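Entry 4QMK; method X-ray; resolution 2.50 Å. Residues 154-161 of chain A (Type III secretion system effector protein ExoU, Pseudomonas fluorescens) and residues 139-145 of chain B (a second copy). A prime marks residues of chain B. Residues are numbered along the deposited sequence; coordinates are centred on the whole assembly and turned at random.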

# COMPACT_ATOMS: atom_id res chain seq x y z
N LYS A 154 -5.27 -21.57 -5.30
CA LYS A 154 -6.03 -21.91 -4.12
C LYS A 154 -6.22 -20.71 -3.20
O LYS A 154 -7.35 -20.32 -2.86
CB LYS A 154 -5.34 -23.04 -3.38
CG LYS A 154 -5.66 -24.37 -3.98
CD LYS A 154 -4.58 -25.40 -3.70
CE LYS A 154 -5.01 -26.76 -4.26
NZ LYS A 154 -3.86 -27.69 -4.37
N LEU A 155 -5.11 -20.09 -2.83
CA LEU A 155 -5.15 -19.04 -1.85
C LEU A 155 -6.14 -17.95 -2.23
O LEU A 155 -7.11 -17.71 -1.50
CB LEU A 155 -3.77 -18.47 -1.66
CG LEU A 155 -2.80 -19.35 -0.87
CD1 LEU A 155 -1.39 -18.82 -1.06
CD2 LEU A 155 -3.13 -19.39 0.61
N VAL A 156 -5.98 -17.41 -3.43
CA VAL A 156 -6.80 -16.25 -3.82
C VAL A 156 -8.29 -16.51 -3.98
O VAL A 156 -9.12 -15.62 -3.68
CB VAL A 156 -6.29 -15.61 -5.11
CG1 VAL A 156 -7.15 -14.42 -5.53
CG2 VAL A 156 -4.89 -15.11 -4.88
N ARG A 157 -8.64 -17.73 -4.42
CA ARG A 157 -10.03 -18.06 -4.67
C ARG A 157 -10.75 -18.42 -3.37
O ARG A 157 -11.95 -18.35 -3.32
CB ARG A 157 -10.17 -19.18 -5.76
CG ARG A 157 -9.87 -18.65 -7.17
CD ARG A 157 -10.31 -19.54 -8.32
NE ARG A 157 -9.40 -20.67 -8.51
CZ ARG A 157 -8.33 -20.68 -9.32
NH1 ARG A 157 -8.01 -19.63 -10.06
NH2 ARG A 157 -7.57 -21.77 -9.39
N SER A 158 -9.99 -18.77 -2.33
CA SER A 158 -10.54 -19.27 -1.07
C SER A 158 -10.68 -18.25 0.06
O SER A 158 -11.04 -18.62 1.15
CB SER A 158 -9.58 -20.33 -0.52
OG SER A 158 -8.39 -19.71 -0.04
N LEU A 159 -10.38 -16.99 -0.20
CA LEU A 159 -10.40 -15.98 0.84
C LEU A 159 -11.83 -15.69 1.47
O LEU A 159 -12.84 -15.52 0.78
CB LEU A 159 -9.77 -14.70 0.30
CG LEU A 159 -8.32 -14.87 -0.21
CD1 LEU A 159 -7.79 -13.55 -0.69
CD2 LEU A 159 -7.41 -15.39 0.88
N PRO A 160 -11.89 -15.62 2.81
CA PRO A 160 -13.17 -15.32 3.43
C PRO A 160 -13.75 -14.01 2.89
O PRO A 160 -14.96 -13.89 2.72
CB PRO A 160 -12.81 -15.17 4.91
CG PRO A 160 -11.33 -14.87 4.94
CD PRO A 160 -10.75 -15.56 3.75
N GLY A 161 -12.87 -13.06 2.61
CA GLY A 161 -13.26 -11.80 2.05
C GLY A 161 -12.47 -11.55 0.78
O GLY A 161 -11.23 -11.42 0.80
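Chain B 139-145: DPVTAWL

This is a small contact built around one aromatic side chain: a helical turn of chain B sets Trp144′ against the end of a chain A helix and the loop that follows it, with a single hydrogen bond among apolar neighbours. The two stretches together bury 271 Å², and Trp144′ supplies the largest share of any residue, with Pro160 second.

Residues Pro140′ to Leu145′ are helical, and the helix runs on beyond them, with phi near -60° and psi between -39° and -50°. Bonds from Ala143′ N to Asp139′ O (3.0 Å), Trp144′ N to Pro140′ O (2.7 Å) and Leu145′ N to Val141′ O (3.1 Å) hold this turn. The Asp139′ side chain bonds to Thr142′: Thr142′ OG1 donates to Asp139′ OD1 at 2.6 Å, and Thr142′ N makes a weak bond to Asp139′ OD2 at 3.5 Å. Residues Lys154 to Arg157 of chain A are helical, and Leu159 and Pro160 belong to the loop beyond; Leu159 is extended (-65/134), which carries the chain on to Pro160. By their CA atoms, the helical residues of the two stretches run in roughly opposite directions. The nearest CA pair is Pro160 CA and Pro140′ CA, 6.3 Å apart.

The spacing on chain B follows helical periodicity: Pro140′, Val141′ and Trp144′ reach chain A, while Thr142′, Ala143′ and Leu145′ make no contact. Trp144′ points toward chain A with chi1 at 180° (t) and chi2 at 84°. Its NE1 donates to Ser158 OG at 3.2 Å, with an N-H...O angle of 163°, so the hydroxyl lies at the ring edge, where an indole N-H can be satisfied. Ser158, in the p rotamer, also brings OG back to the preceding helical turn, 2.8 Å from Leu155 O and 3.1 Å from Lys154 O.

Pro160 covers one face of the indole. Its CD lies 4.1 Å from the centroid of the Trp144′ five-membered ring and 20° off the normal, a CH-pi contact, and 3.9 Å from Trp144′ CD1. The same proline ring reaches two more residues of the chain B helix, with Pro160 CG 4.2 Å from Val141′ CG2 and Pro160 CB 4.3 Å from Pro140′ CB.

Two leucines meet the six-membered part of the indole obliquely: Leu159 CD2 is 3.6 Å from Trp144′ CZ2, and Leu155 CD2 is 4.0 Å from that same Trp144′ CZ2. Both have sideways CA-to-CB bonds, yet their ends come nearer. The rule is economical: one hydrogen bond satisfies the indole N-H at its edge, and apolar atoms pack around the ring.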

# COMPACT_ATOMS: atom_id res chain seq x y z
N ASP B 139 -15.19 -18.69 13.78
CA ASP B 139 -15.28 -17.59 12.82
C ASP B 139 -14.46 -17.90 11.57
O ASP B 139 -13.46 -18.62 11.61
CB ASP B 139 -14.83 -16.27 13.44
CG ASP B 139 -13.33 -16.13 13.46
OD1 ASP B 139 -12.68 -16.85 14.25
OD2 ASP B 139 -12.80 -15.30 12.69
N PRO B 140 -14.86 -17.32 10.45
CA PRO B 140 -14.27 -17.68 9.15
C PRO B 140 -12.76 -17.39 8.99
O PRO B 140 -12.03 -18.23 8.45
CB PRO B 140 -15.10 -16.88 8.14
CG PRO B 140 -16.30 -16.39 8.88
CD PRO B 140 -15.89 -16.27 10.31
N VAL B 141 -12.29 -16.23 9.44
CA VAL B 141 -10.87 -15.90 9.31
C VAL B 141 -9.98 -16.91 10.01
O VAL B 141 -9.01 -17.41 9.44
CB VAL B 141 -10.57 -14.50 9.83
CG1 VAL B 141 -9.06 -14.28 9.97
CG2 VAL B 141 -11.19 -13.47 8.91
N THR B 142 -10.29 -17.21 11.25
CA THR B 142 -9.56 -18.21 11.98
C THR B 142 -9.63 -19.52 11.22
O THR B 142 -8.61 -20.17 11.04
CB THR B 142 -10.17 -18.45 13.37
OG1 THR B 142 -10.10 -17.23 14.13
CG2 THR B 142 -9.43 -19.58 14.13
N ALA B 143 -10.83 -19.90 10.80
CA ALA B 143 -11.01 -21.16 10.09
C ALA B 143 -10.10 -21.22 8.87
O ALA B 143 -9.41 -22.20 8.65
CB ALA B 143 -12.46 -21.33 9.67
N TRP B 144 -10.11 -20.16 8.08
CA TRP B 144 -9.28 -20.09 6.90
C TRP B 144 -7.81 -20.31 7.26
O TRP B 144 -7.08 -20.96 6.52
CB TRP B 144 -9.45 -18.73 6.22
CG TRP B 144 -8.62 -18.57 5.00
CD1 TRP B 144 -8.92 -18.99 3.78
CD2 TRP B 144 -7.31 -17.98 4.92
NE1 TRP B 144 -7.89 -18.70 2.91
CE2 TRP B 144 -6.89 -18.08 3.61
CE3 TRP B 144 -6.46 -17.39 5.85
CZ2 TRP B 144 -5.65 -17.60 3.17
CZ3 TRP B 144 -5.22 -16.89 5.42
CH2 TRP B 144 -4.83 -17.02 4.09
N LEU B 145 -7.36 -19.75 8.37
CA LEU B 145 -5.99 -19.94 8.76
C LEU B 145 -5.61 -21.38 9.00
O LEU B 145 -4.52 -21.75 8.68
CB LEU B 145 -5.64 -19.09 9.97
CG LEU B 145 -5.34 -17.65 9.57
CD1 LEU B 145 -5.54 -16.72 10.75
CD2 LEU B 145 -3.92 -17.54 9.03